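Local structure of putative peptidase (Chlamydophila abortus, 3CE2) at residues D41-K46 / F77-K82; R81-L86 / K108-L113; H206-A211 / K226-A231; G249-H254 / H484-G489; Y480-A485 / F529-Y534. The protein probably acts as a zinc-dependent oligopeptidase of the M3B family, cutting a variety of small bioactive peptides. One frame throughout, in Å; residues are numbered along the deposited sequence.

Contact 1 of 5, residues D41-K46 / F77-K82; sequences DSFGLK and FSIERK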
# COMPACT_ATOMS: atom_id res chain seq x y z
N ASP A 41 -2.78 13.36 30.63
CA ASP A 41 -2.15 13.98 31.79
C ASP A 41 -1.22 13.04 32.58
O ASP A 41 -0.10 13.44 32.90
CB ASP A 41 -3.21 14.63 32.71
CG ASP A 41 -3.76 15.95 32.15
OD1 ASP A 41 -3.19 16.49 31.17
OD2 ASP A 41 -4.78 16.46 32.68
N SER A 42 -1.67 11.81 32.86
CA SER A 42 -0.88 10.84 33.66
C SER A 42 0.60 10.90 33.35
O SER A 42 1.45 10.67 34.21
CB SER A 42 -1.33 9.38 33.45
OG SER A 42 -2.47 9.26 32.63
N PHE A 43 0.91 11.20 32.09
CA PHE A 43 2.29 11.23 31.66
C PHE A 43 3.12 12.32 32.34
O PHE A 43 4.32 12.15 32.56
CB PHE A 43 2.37 11.31 30.14
CG PHE A 43 2.10 10.00 29.47
CD1 PHE A 43 2.97 8.94 29.64
CD2 PHE A 43 0.97 9.82 28.69
CE1 PHE A 43 2.72 7.72 29.04
CE2 PHE A 43 0.72 8.61 28.07
CZ PHE A 43 1.60 7.56 28.25
N GLY A 44 2.47 13.44 32.68
CA GLY A 44 3.20 14.59 33.20
C GLY A 44 4.34 14.96 32.26
O GLY A 44 5.49 14.58 32.49
N LEU A 45 4.01 15.69 31.20
CA LEU A 45 5.02 16.20 30.27
C LEU A 45 6.06 17.01 31.04
O LEU A 45 5.73 17.71 32.00
CB LEU A 45 4.34 17.06 29.19
CG LEU A 45 4.86 17.09 27.75
CD1 LEU A 45 3.79 17.69 26.83
CD2 LEU A 45 6.21 17.81 27.57
N LYS A 46 7.32 16.90 30.63
CA LYS A 46 8.41 17.62 31.29
C LYS A 46 8.88 18.80 30.44
O LYS A 46 8.15 19.78 30.25
CB LYS A 46 9.58 16.66 31.56
CG LYS A 46 10.47 17.01 32.76
CD LYS A 46 10.05 16.29 34.04
CE LYS A 46 8.96 17.04 34.79
NZ LYS A 46 8.34 16.19 35.83
N PHE A 77 6.57 -1.35 25.45
CA PHE A 77 5.32 -1.77 24.79
C PHE A 77 4.10 -1.26 25.53
O PHE A 77 3.05 -1.03 24.94
CB PHE A 77 5.24 -3.29 24.64
CG PHE A 77 6.24 -3.85 23.67
CD1 PHE A 77 6.70 -3.07 22.60
CD2 PHE A 77 6.71 -5.15 23.81
CE1 PHE A 77 7.64 -3.59 21.68
CE2 PHE A 77 7.64 -5.67 22.90
CZ PHE A 77 8.10 -4.88 21.83
N SER A 78 4.23 -1.07 26.83
CA SER A 78 3.11 -0.69 27.66
C SER A 78 2.77 0.77 27.42
O SER A 78 1.60 1.13 27.26
CB SER A 78 3.47 -0.90 29.13
OG SER A 78 2.29 -1.05 29.89
N ILE A 79 3.81 1.60 27.43
CA ILE A 79 3.71 3.03 27.16
C ILE A 79 3.19 3.25 25.75
O ILE A 79 2.16 3.91 25.53
CB ILE A 79 5.09 3.71 27.33
CG1 ILE A 79 5.44 3.86 28.81
CG2 ILE A 79 5.11 5.08 26.65
CD1 ILE A 79 6.88 4.15 29.06
N GLU A 80 3.90 2.65 24.80
CA GLU A 80 3.57 2.75 23.38
C GLU A 80 2.11 2.43 23.18
O GLU A 80 1.42 3.07 22.38
CB GLU A 80 4.44 1.78 22.58
CG GLU A 80 4.12 1.73 21.11
CD GLU A 80 4.97 0.71 20.35
OE1 GLU A 80 6.06 0.34 20.85
OE2 GLU A 80 4.54 0.29 19.25
N ARG A 81 1.63 1.45 23.92
CA ARG A 81 0.27 1.03 23.73
C ARG A 81 -0.70 2.15 24.13
O ARG A 81 -1.70 2.39 23.43
CB ARG A 81 0.03 -0.22 24.54
CG ARG A 81 -1.36 -0.78 24.44
CD ARG A 81 -1.37 -2.10 25.15
NE ARG A 81 -2.72 -2.57 25.38
CZ ARG A 81 -3.00 -3.79 25.78
NH1 ARG A 81 -2.02 -4.66 25.99
NH2 ARG A 81 -4.26 -4.15 25.97
N LYS A 82 -0.38 2.84 25.23
CA LYS A 82 -1.21 3.91 25.78
C LYS A 82 -1.17 5.13 24.85
O LYS A 82 -2.21 5.68 24.50
CB LYS A 82 -0.73 4.30 27.18
CG LYS A 82 -1.71 5.07 28.07
CD LYS A 82 -0.94 5.99 29.04
CE LYS A 82 -1.25 5.75 30.55
NZ LYS A 82 -2.41 6.51 31.11
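Lys82 reaches from helix 66-96 to Ser42 in segment 41-46, passing the Phe43 ring on the way. Its CB already points toward the opposite segment, and with CG anti to the backbone N (chi1 -162°) the chain extends from there. Bends at chi3 and chi4 (-88°) then turn the ammonium to the serine, where NZ donates a hydrogen bond to Ser42 OG at 3.1 Å. The same hydroxyl is also bonded to Asp39 O, and Asp39 OD1 offers the lysine a long, weak ion pair. The side chains of Phe43 and Lys82 run alongside one another with opposite headings, though their closest carbon approach is doubtful in the model. The ammonium is 5.3 Å from the ring centroid, at most a weak cation-pi attraction. Phe43 CE1 also meets Ile79 CG2 at 4.3 Å, obliquely, and Trp53 meets the ring from outside the two segments. In this surface contact the specific link is thus polar: the lysine ammonium is bonded to the Ser42 hydroxyl, near Asp39, and the aromatic ring adds little attraction for the charge.

Contact 2 of 5, residues R81-L86 / K108-L113; sequences RKLNKL and KSITHL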
# COMPACT_ATOMS: atom_id res chain seq x y z
N ARG A 81 1.63 1.45 23.92
CA ARG A 81 0.27 1.03 23.73
C ARG A 81 -0.70 2.15 24.13
O ARG A 81 -1.70 2.39 23.43
CB ARG A 81 0.03 -0.22 24.54
CG ARG A 81 -1.36 -0.78 24.44
CD ARG A 81 -1.37 -2.10 25.15
NE ARG A 81 -2.72 -2.57 25.38
CZ ARG A 81 -3.00 -3.79 25.78
NH1 ARG A 81 -2.02 -4.66 25.99
NH2 ARG A 81 -4.26 -4.15 25.97
N LYS A 82 -0.38 2.84 25.23
CA LYS A 82 -1.21 3.91 25.78
C LYS A 82 -1.17 5.13 24.85
O LYS A 82 -2.21 5.68 24.50
CB LYS A 82 -0.73 4.30 27.18
CG LYS A 82 -1.71 5.07 28.07
CD LYS A 82 -0.94 5.99 29.04
CE LYS A 82 -1.25 5.75 30.55
NZ LYS A 82 -2.41 6.51 31.11
N LEU A 83 0.04 5.52 24.43
CA LEU A 83 0.23 6.55 23.41
C LEU A 83 -0.63 6.33 22.18
O LEU A 83 -1.27 7.27 21.70
CB LEU A 83 1.69 6.65 23.00
CG LEU A 83 2.58 7.10 24.16
CD1 LEU A 83 3.95 7.52 23.70
CD2 LEU A 83 1.92 8.23 24.91
N ASN A 84 -0.65 5.10 21.66
CA ASN A 84 -1.43 4.78 20.46
C ASN A 84 -2.92 4.92 20.71
O ASN A 84 -3.65 5.42 19.86
CB ASN A 84 -1.14 3.36 19.97
CG ASN A 84 0.26 3.22 19.39
OD1 ASN A 84 1.04 4.17 19.38
ND2 ASN A 84 0.58 2.01 18.90
N LYS A 85 -3.39 4.46 21.86
CA LYS A 85 -4.78 4.61 22.23
C LYS A 85 -5.13 6.11 22.22
O LYS A 85 -6.15 6.51 21.67
CB LYS A 85 -4.97 4.01 23.62
CG LYS A 85 -6.38 3.95 24.17
CD LYS A 85 -6.34 3.15 25.48
CE LYS A 85 -7.57 3.38 26.36
NZ LYS A 85 -8.80 2.67 25.87
N LEU A 86 -4.28 6.94 22.81
CA LEU A 86 -4.55 8.36 22.89
C LEU A 86 -4.45 8.97 21.51
O LEU A 86 -5.19 9.89 21.17
CB LEU A 86 -3.54 9.05 23.79
CG LEU A 86 -3.61 8.79 25.29
CD1 LEU A 86 -2.26 9.20 25.90
CD2 LEU A 86 -4.79 9.51 25.91
N LYS A 108 -2.12 17.63 18.39
CA LYS A 108 -0.77 18.18 18.39
C LYS A 108 -0.04 17.80 19.68
O LYS A 108 1.20 17.65 19.70
CB LYS A 108 -0.85 19.70 18.21
CG LYS A 108 0.46 20.48 18.34
CD LYS A 108 0.18 21.99 18.51
CE LYS A 108 1.40 22.78 19.01
NZ LYS A 108 2.51 22.85 18.00
N SER A 109 -0.80 17.62 20.76
CA SER A 109 -0.23 17.19 22.04
C SER A 109 0.29 15.75 21.98
O SER A 109 1.49 15.48 22.16
CB SER A 109 -1.26 17.30 23.15
OG SER A 109 -1.73 18.63 23.28
N ILE A 110 -0.63 14.82 21.73
CA ILE A 110 -0.27 13.42 21.66
C ILE A 110 0.85 13.26 20.62
O ILE A 110 1.83 12.55 20.86
CB ILE A 110 -1.50 12.52 21.40
CG1 ILE A 110 -1.13 11.05 21.57
CG2 ILE A 110 -2.10 12.80 20.04
CD1 ILE A 110 -0.20 10.82 22.76
N THR A 111 0.74 13.97 19.50
CA THR A 111 1.76 13.88 18.48
C THR A 111 3.11 14.28 19.08
O THR A 111 4.14 13.62 18.85
CB THR A 111 1.41 14.75 17.24
OG1 THR A 111 0.19 14.26 16.66
CG2 THR A 111 2.54 14.70 16.16
N HIS A 112 3.11 15.36 19.85
CA HIS A 112 4.35 15.84 20.45
C HIS A 112 4.87 14.76 21.39
O HIS A 112 6.05 14.44 21.38
CB HIS A 112 4.09 17.15 21.20
CG HIS A 112 5.24 17.60 22.05
ND1 HIS A 112 6.45 17.98 21.51
CD2 HIS A 112 5.36 17.74 23.39
CE1 HIS A 112 7.27 18.34 22.48
NE2 HIS A 112 6.63 18.20 23.64
N LEU A 113 3.96 14.18 22.17
CA LEU A 113 4.30 13.06 23.07
C LEU A 113 4.97 11.88 22.37
O LEU A 113 5.92 11.30 22.90
CB LEU A 113 3.07 12.59 23.83
CG LEU A 113 3.04 13.20 25.22
CD1 LEU A 113 2.12 12.44 26.20
CD2 LEU A 113 4.47 13.21 25.69
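An antiparallel helical hairpin, made of the consecutive helices 66-96 and 101-120, supplies this contact, in which Leu83 and Leu86 pack against Ile110 and Leu113. The two short axes approach to 9.9 Å with their directions 157° apart. Ile110 has the largest share of the interface and meets both leucines. With CG1 anti to the backbone N (chi1 -170°), its longer branch extends across to the opposite helix, where CG1 lies 3.8 Å from Leu86 CB. Beyond it, CD1 continues to Leu83 CD2 at 4.0 Å, and the same branch runs close to the Leu83 carbonyl oxygen. The isoleucine crosses both leucines at a slant instead of meeting either end-on. One turn further on, Leu113 CD1 approaches Leu83 CD2 more loosely, at 4.4 Å. Phe43 covers Leu83 and Leu86 from a third direction, while Tyr87 and Ala90 of helix 66-96 continue the packing around Ile110. All four residues are buried, and no hydrogen bond spans the two segments. The seam therefore depends on branched aliphatic shapes fitting together; the Leu86 carbonyl is bonded by Trp36 NE1, outside the two segments.

Contact 3 of 5, residues H206-A211 / K226-A231; sequences HPLSHA and KTSYLA. With ZN (zinc ion), chain C.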
# COMPACT_ATOMS: atom_id res chain seq x y z
N HIS A 206 -8.41 21.67 -23.61
CA HIS A 206 -8.56 21.43 -22.20
C HIS A 206 -7.15 21.52 -21.64
O HIS A 206 -6.29 20.73 -22.02
CB HIS A 206 -9.14 20.03 -21.97
CG HIS A 206 -10.50 19.81 -22.56
ND1 HIS A 206 -10.82 20.21 -23.85
CD2 HIS A 206 -11.61 19.23 -22.06
CE1 HIS A 206 -12.08 19.89 -24.10
NE2 HIS A 206 -12.58 19.29 -23.03
N PRO A 207 -6.88 22.51 -20.77
CA PRO A 207 -5.53 22.62 -20.22
C PRO A 207 -5.27 21.54 -19.18
O PRO A 207 -6.21 20.96 -18.64
CB PRO A 207 -5.51 24.03 -19.61
CG PRO A 207 -6.75 24.73 -20.19
CD PRO A 207 -7.74 23.61 -20.31
N LEU A 208 -3.99 21.27 -18.92
CA LEU A 208 -3.59 20.02 -18.27
C LEU A 208 -3.02 20.19 -16.88
O LEU A 208 -2.49 21.25 -16.52
CB LEU A 208 -2.56 19.28 -19.12
CG LEU A 208 -3.11 18.64 -20.40
CD1 LEU A 208 -2.02 18.42 -21.41
CD2 LEU A 208 -3.81 17.36 -20.03
N SER A 209 -3.12 19.11 -16.13
CA SER A 209 -2.60 19.03 -14.80
C SER A 209 -2.46 17.54 -14.52
O SER A 209 -3.00 16.73 -15.24
CB SER A 209 -3.59 19.65 -13.82
OG SER A 209 -4.44 18.66 -13.28
N HIS A 210 -1.75 17.17 -13.47
CA HIS A 210 -1.69 15.76 -13.16
C HIS A 210 -3.07 15.15 -12.99
O HIS A 210 -3.37 14.11 -13.58
CB HIS A 210 -0.76 15.48 -11.97
CG HIS A 210 0.69 15.58 -12.33
ND1 HIS A 210 1.62 16.19 -11.52
CD2 HIS A 210 1.35 15.19 -13.44
CE1 HIS A 210 2.80 16.14 -12.11
NE2 HIS A 210 2.67 15.55 -13.28
N ALA A 211 -3.93 15.83 -12.24
CA ALA A 211 -5.27 15.30 -11.99
C ALA A 211 -6.14 15.29 -13.25
O ALA A 211 -6.91 14.36 -13.47
CB ALA A 211 -5.96 16.02 -10.85
N LYS A 226 -5.61 11.19 -26.71
CA LYS A 226 -4.40 11.23 -27.50
C LYS A 226 -3.59 12.49 -27.27
O LYS A 226 -2.36 12.40 -27.04
CB LYS A 226 -4.73 11.08 -28.97
CG LYS A 226 -3.56 11.11 -29.89
CD LYS A 226 -4.02 11.33 -31.32
CE LYS A 226 -2.88 12.01 -32.10
NZ LYS A 226 -2.96 11.96 -33.59
N THR A 227 -4.23 13.67 -27.33
CA THR A 227 -3.45 14.93 -27.22
C THR A 227 -2.99 15.19 -25.80
O THR A 227 -1.99 15.87 -25.57
CB THR A 227 -4.21 16.15 -27.71
OG1 THR A 227 -5.51 16.16 -27.09
CG2 THR A 227 -4.35 16.14 -29.22
N SER A 228 -3.71 14.60 -24.85
CA SER A 228 -3.36 14.64 -23.45
C SER A 228 -2.12 13.80 -23.15
O SER A 228 -1.12 14.30 -22.61
CB SER A 228 -4.54 14.12 -22.65
OG SER A 228 -4.24 14.15 -21.29
N TYR A 229 -2.17 12.53 -23.53
CA TYR A 229 -0.99 11.67 -23.47
C TYR A 229 0.23 12.27 -24.17
O TYR A 229 1.31 12.33 -23.59
CB TYR A 229 -1.33 10.29 -24.06
CG TYR A 229 -0.15 9.37 -24.22
CD1 TYR A 229 0.32 8.62 -23.15
CD2 TYR A 229 0.52 9.28 -25.45
CE1 TYR A 229 1.43 7.77 -23.28
CE2 TYR A 229 1.63 8.43 -25.59
CZ TYR A 229 2.07 7.68 -24.50
OH TYR A 229 3.15 6.85 -24.63
N LEU A 230 0.07 12.70 -25.42
CA LEU A 230 1.20 13.27 -26.16
C LEU A 230 1.72 14.54 -25.50
O LEU A 230 2.93 14.79 -25.48
CB LEU A 230 0.82 13.55 -27.62
CG LEU A 230 0.51 12.34 -28.50
CD1 LEU A 230 0.09 12.79 -29.87
CD2 LEU A 230 1.70 11.41 -28.61
N ALA A 231 0.84 15.36 -24.94
CA ALA A 231 1.36 16.58 -24.31
C ALA A 231 2.13 16.22 -23.05
O ALA A 231 3.19 16.80 -22.77
CB ALA A 231 0.26 17.58 -24.03
ZN ZN C . -14.26 17.90 -21.96
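No ring enters the interface that Leu208 makes with Ser228 and Ala231; the flat groups flank it. The His206 imidazole presents NE2 to a zinc ion at 2.4 Å, the metal lying nearer CD2 than CE1 and so away from the bisector of the ring nitrogen. Its ND1, on the other side of the ring, has a weak hydrogen bond to Asn204 O. The His210 ring meets Phe195 edge-to-face, and its NE2 is bonded to Tyr236 OH. Between these histidines the chain leaves the two-stranded hairpin of 197-199 and 205-207 and enters helix 210-217, with Ser209 at the N-cap position and its OG bonded to Leu212 N. Leu208, in that connection, is the residue that turns inward onto helix 222-237. Its CG is anti to the carbonyl carbon (chi1 -72°), and the two methyls part: CD1 rests on Ala231 CB at 3.6 Å, and CD2 on Ser228 OG at 3.5 Å. Tyr216 touches both Leu208 and Ser228.

Contact 4 of 5, residues G249-H254 / H484-G489; sequences GKIQAH and HAAEHG. With ZN (zinc ion), chain B.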
# COMPACT_ATOMS: atom_id res chain seq x y z
N GLY A 249 21.13 10.39 -9.70
CA GLY A 249 21.50 10.78 -8.34
C GLY A 249 20.85 9.92 -7.27
O GLY A 249 21.52 9.44 -6.38
N LYS A 250 19.53 9.76 -7.33
CA LYS A 250 18.80 8.89 -6.42
C LYS A 250 19.40 7.47 -6.45
O LYS A 250 19.80 6.92 -5.42
CB LYS A 250 17.32 8.83 -6.81
CG LYS A 250 16.42 8.08 -5.83
CD LYS A 250 16.17 8.88 -4.56
CE LYS A 250 15.64 8.00 -3.42
NZ LYS A 250 16.09 8.55 -2.11
N ILE A 251 19.47 6.88 -7.63
CA ILE A 251 19.98 5.54 -7.70
C ILE A 251 21.39 5.43 -7.11
O ILE A 251 21.70 4.45 -6.44
CB ILE A 251 20.01 5.00 -9.11
CG1 ILE A 251 18.62 5.06 -9.76
CG2 ILE A 251 20.62 3.60 -9.14
CD1 ILE A 251 17.44 4.54 -8.95
N GLN A 252 22.25 6.42 -7.37
CA GLN A 252 23.59 6.40 -6.81
C GLN A 252 23.51 6.54 -5.29
O GLN A 252 24.35 6.04 -4.56
CB GLN A 252 24.47 7.51 -7.38
CG GLN A 252 25.13 7.21 -8.74
CD GLN A 252 25.95 5.89 -8.77
OE1 GLN A 252 26.73 5.57 -7.85
NE2 GLN A 252 25.77 5.13 -9.84
N ALA A 253 22.48 7.23 -4.81
CA ALA A 253 22.26 7.29 -3.38
C ALA A 253 22.06 5.88 -2.81
O ALA A 253 22.70 5.50 -1.83
CB ALA A 253 21.08 8.18 -3.06
N HIS A 254 21.18 5.10 -3.43
CA HIS A 254 20.95 3.75 -2.96
C HIS A 254 22.23 2.94 -3.01
O HIS A 254 22.52 2.19 -2.08
CB HIS A 254 19.85 3.06 -3.75
CG HIS A 254 18.54 3.74 -3.63
ND1 HIS A 254 17.57 3.66 -4.60
CD2 HIS A 254 18.04 4.55 -2.67
CE1 HIS A 254 16.52 4.38 -4.23
NE2 HIS A 254 16.79 4.94 -3.07
N HIS A 484 21.16 -2.17 -11.12
CA HIS A 484 22.21 -3.06 -11.58
C HIS A 484 23.24 -2.25 -12.34
O HIS A 484 24.38 -2.12 -11.90
CB HIS A 484 21.64 -4.18 -12.44
CG HIS A 484 22.56 -5.35 -12.58
ND1 HIS A 484 22.84 -5.93 -13.80
CD2 HIS A 484 23.28 -6.03 -11.66
CE1 HIS A 484 23.69 -6.93 -13.62
NE2 HIS A 484 23.97 -7.01 -12.33
N ALA A 485 22.85 -1.71 -13.49
CA ALA A 485 23.71 -0.85 -14.27
C ALA A 485 24.54 0.10 -13.38
O ALA A 485 25.78 0.14 -13.47
CB ALA A 485 22.89 -0.07 -15.27
N ALA A 486 23.88 0.86 -12.52
CA ALA A 486 24.64 1.76 -11.66
C ALA A 486 25.71 0.98 -10.86
O ALA A 486 26.89 1.33 -10.87
CB ALA A 486 23.72 2.54 -10.73
N GLU A 487 25.30 -0.07 -10.16
CA GLU A 487 26.23 -0.87 -9.37
C GLU A 487 27.53 -1.15 -10.14
O GLU A 487 28.61 -1.04 -9.57
CB GLU A 487 25.59 -2.18 -8.91
CG GLU A 487 24.72 -2.07 -7.67
CD GLU A 487 23.58 -3.07 -7.69
OE1 GLU A 487 23.70 -4.09 -8.39
OE2 GLU A 487 22.55 -2.82 -7.03
N HIS A 488 27.41 -1.50 -11.43
CA HIS A 488 28.58 -1.72 -12.30
C HIS A 488 29.18 -0.42 -12.83
O HIS A 488 29.88 -0.46 -13.84
CB HIS A 488 28.24 -2.56 -13.54
CG HIS A 488 27.94 -4.00 -13.24
ND1 HIS A 488 28.23 -4.59 -12.03
CD2 HIS A 488 27.39 -4.97 -14.01
CE1 HIS A 488 27.86 -5.86 -12.06
NE2 HIS A 488 27.35 -6.11 -13.26
N GLY A 489 28.87 0.71 -12.19
CA GLY A 489 29.39 2.04 -12.59
C GLY A 489 28.87 2.69 -13.88
O GLY A 489 29.26 3.82 -14.19
ZN ZN B . 26.19 -7.73 -13.44
O HOH W 1 26.31 -7.33 -11.27
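Ile251 points its CB at Ala486, and the two branches beyond it then part company. The CG2 methyl, anti to the backbone N, meets Ala486 CB at 3.6 Å. The other branch, CG1 with CD1, leads off toward Ile482 and His483 of helix 451-487, and the side chain also touches Leu492 and Tyr531. Gln252 reaches the same alanine from another direction: a bend at chi2 (-54°) brings its amide NE2 to 3.4 Å from Ala486 CB, a polar group laid against a methyl without any hydrogen bond across. Flanking Ala486, His484 and His488 lie one turn apart and bind a zinc ion that also holds a water. His488 NE2 is 2.0 Å from the metal; the bond from His484 NE2 is long, 2.6 Å, with CE1 of that ring equally near. This metal is distinct from the one bound by His402, His406 and Glu430. Helix 240-260 thus packs against the last turn of helix 451-487, while the zinc histidines occupy that helix's end and the residue just after it.

Contact 5 of 5, residues Y480-A485 / F529-Y534; sequences YDIHHA and FYYNFY. With ZN (zinc ion), chain B.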
# COMPACT_ATOMS: atom_id res chain seq x y z
N TYR A 480 15.04 -2.54 -11.33
CA TYR A 480 16.06 -3.52 -11.12
C TYR A 480 17.24 -3.29 -12.06
O TYR A 480 18.39 -3.26 -11.62
CB TYR A 480 15.47 -4.90 -11.34
CG TYR A 480 16.47 -5.99 -11.19
CD1 TYR A 480 16.77 -6.51 -9.92
CD2 TYR A 480 17.12 -6.52 -12.30
CE1 TYR A 480 17.70 -7.53 -9.77
CE2 TYR A 480 18.05 -7.52 -12.16
CZ TYR A 480 18.33 -8.03 -10.90
OH TYR A 480 19.24 -9.04 -10.79
N ASP A 481 16.96 -3.13 -13.36
CA ASP A 481 18.03 -2.96 -14.36
C ASP A 481 18.86 -1.71 -14.13
O ASP A 481 20.04 -1.69 -14.47
CB ASP A 481 17.49 -2.89 -15.79
CG ASP A 481 16.85 -4.19 -16.24
OD1 ASP A 481 17.00 -5.20 -15.52
OD2 ASP A 481 16.17 -4.20 -17.30
N ILE A 482 18.26 -0.65 -13.61
CA ILE A 482 19.01 0.61 -13.51
C ILE A 482 19.89 0.63 -12.29
O ILE A 482 20.95 1.25 -12.30
CB ILE A 482 18.12 1.87 -13.54
CG1 ILE A 482 17.32 2.03 -12.24
CG2 ILE A 482 17.23 1.87 -14.75
CD1 ILE A 482 16.44 3.26 -12.23
N HIS A 483 19.46 -0.04 -11.23
CA HIS A 483 20.31 -0.17 -10.06
C HIS A 483 21.46 -1.09 -10.41
O HIS A 483 22.60 -0.82 -10.06
CB HIS A 483 19.53 -0.77 -8.92
CG HIS A 483 18.72 0.22 -8.17
ND1 HIS A 483 17.40 0.47 -8.47
CD2 HIS A 483 19.03 1.03 -7.12
CE1 HIS A 483 16.93 1.39 -7.64
NE2 HIS A 483 17.91 1.75 -6.81
N HIS A 484 21.16 -2.17 -11.12
CA HIS A 484 22.21 -3.06 -11.58
C HIS A 484 23.24 -2.25 -12.34
O HIS A 484 24.38 -2.12 -11.90
CB HIS A 484 21.64 -4.18 -12.44
CG HIS A 484 22.56 -5.35 -12.58
ND1 HIS A 484 22.84 -5.93 -13.80
CD2 HIS A 484 23.28 -6.03 -11.66
CE1 HIS A 484 23.69 -6.93 -13.62
NE2 HIS A 484 23.97 -7.01 -12.33
N ALA A 485 22.85 -1.71 -13.49
CA ALA A 485 23.71 -0.85 -14.27
C ALA A 485 24.54 0.10 -13.38
O ALA A 485 25.78 0.14 -13.47
CB ALA A 485 22.89 -0.07 -15.27
N PHE A 529 9.83 8.69 -5.03
CA PHE A 529 9.37 7.93 -3.87
C PHE A 529 8.86 6.54 -4.25
O PHE A 529 8.75 5.65 -3.39
CB PHE A 529 8.39 8.70 -2.97
CG PHE A 529 7.05 9.00 -3.59
CD1 PHE A 529 6.74 10.30 -4.01
CD2 PHE A 529 6.08 8.01 -3.69
CE1 PHE A 529 5.47 10.61 -4.56
CE2 PHE A 529 4.80 8.30 -4.24
CZ PHE A 529 4.50 9.61 -4.68
N TYR A 530 8.60 6.35 -5.56
CA TYR A 530 8.45 5.02 -6.16
C TYR A 530 9.78 4.34 -6.30
O TYR A 530 9.89 3.30 -6.91
CB TYR A 530 7.73 5.04 -7.50
CG TYR A 530 6.31 5.38 -7.27
CD1 TYR A 530 5.50 4.53 -6.55
CD2 TYR A 530 5.80 6.58 -7.70
CE1 TYR A 530 4.22 4.84 -6.29
CE2 TYR A 530 4.51 6.92 -7.45
CZ TYR A 530 3.72 6.05 -6.74
OH TYR A 530 2.41 6.38 -6.48
N TYR A 531 10.81 4.91 -5.69
CA TYR A 531 12.07 4.21 -5.66
C TYR A 531 12.48 3.63 -4.28
O TYR A 531 11.93 3.96 -3.21
CB TYR A 531 13.16 5.01 -6.39
CG TYR A 531 12.82 5.19 -7.86
CD1 TYR A 531 13.46 4.45 -8.82
CD2 TYR A 531 11.82 6.04 -8.28
CE1 TYR A 531 13.16 4.56 -10.18
CE2 TYR A 531 11.51 6.17 -9.64
CZ TYR A 531 12.19 5.42 -10.59
OH TYR A 531 11.93 5.50 -11.94
N ASN A 532 13.45 2.73 -4.35
CA ASN A 532 13.77 1.80 -3.28
C ASN A 532 12.82 0.60 -3.21
O ASN A 532 12.34 0.21 -2.17
CB ASN A 532 13.96 2.48 -1.93
CG ASN A 532 15.08 1.85 -1.12
OD1 ASN A 532 16.12 1.44 -1.68
ND2 ASN A 532 14.88 1.74 0.18
N PHE A 533 12.55 0.03 -4.38
CA PHE A 533 12.05 -1.31 -4.46
C PHE A 533 10.86 -1.59 -3.56
O PHE A 533 10.88 -2.55 -2.79
CB PHE A 533 13.16 -2.28 -4.10
CG PHE A 533 14.29 -2.30 -5.09
CD1 PHE A 533 15.48 -1.65 -4.82
CD2 PHE A 533 14.15 -2.98 -6.30
CE1 PHE A 533 16.51 -1.66 -5.72
CE2 PHE A 533 15.18 -3.01 -7.21
CZ PHE A 533 16.36 -2.36 -6.92
N TYR A 534 9.82 -0.79 -3.64
CA TYR A 534 8.65 -1.18 -2.90
C TYR A 534 7.48 -1.49 -3.83
O TYR A 534 6.61 -2.30 -3.50
CB TYR A 534 8.32 -0.18 -1.78
CG TYR A 534 7.42 0.96 -2.17
CD1 TYR A 534 6.04 0.84 -2.04
CD2 TYR A 534 7.96 2.17 -2.62
CE1 TYR A 534 5.18 1.87 -2.39
CE2 TYR A 534 7.14 3.27 -2.98
ZN ZN B . 26.19 -7.73 -13.44
O HOH W 1 26.31 -7.33 -11.27
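Phe533 drives its ring over one face of the His483 imidazole, and this is the close-packed heart of the contact. The two side chains come from opposite directions. Phe533 CE1 stands 3.5 Å above the imidazole plane of His483, over its centre, and the two rings form an oblique aromatic pair with their planes inclined at 40°. His483 ND1 lies 3.4 Å from Phe533 CZ. The edge of the phenyl ring is used as well: Phe533 CE2 faces Tyr480 CA at 4.0 Å. Ile482 and Tyr531 meet more sparingly, crossing at about a right angle with Ile482 CD1 4.1 Å from Tyr531 CE1. Toward solvent the fit slackens, for Tyr480 is partly exposed and only borders the loop. Both imidazole nitrogens of His483 have partners beyond the two segments: ND1 is hydrogen-bonded to Glu479 O, and NE2 probably to His254 ND1. Glu479 also accepts a hydrogen bond through OE2 from Phe533 N, so one residue ties the helix to the loop. Held at both nitrogens, the imidazole is fixed in rotation, and it keeps a face turned to the aromatic residue of an irregular loop.

Overall arrangement
Contacts 1 and 2 adjoin, about 8 Å between centres, on helix 66-96: contact 1 is at the surface and includes a lysine hydrogen bond, whereas contact 2 is buried and wholly apolar, with Phe43 of contact 1 touching Leu83, Leu86 and Leu113 of contact 2. Contacts 4 and 5 form a second pair, about 9 Å between centres on helix 451-487. There Ile251 and His254 of contact 4 touch residues of contact 5, and His484 belongs to both. Their core mixes aliphatic and aromatic packing with histidines, and the zinc site sits at the helix end. Contact 3, also buried but small, stands apart; its nearest atoms are about 10 Å from contact 5, and its zinc is a different ion.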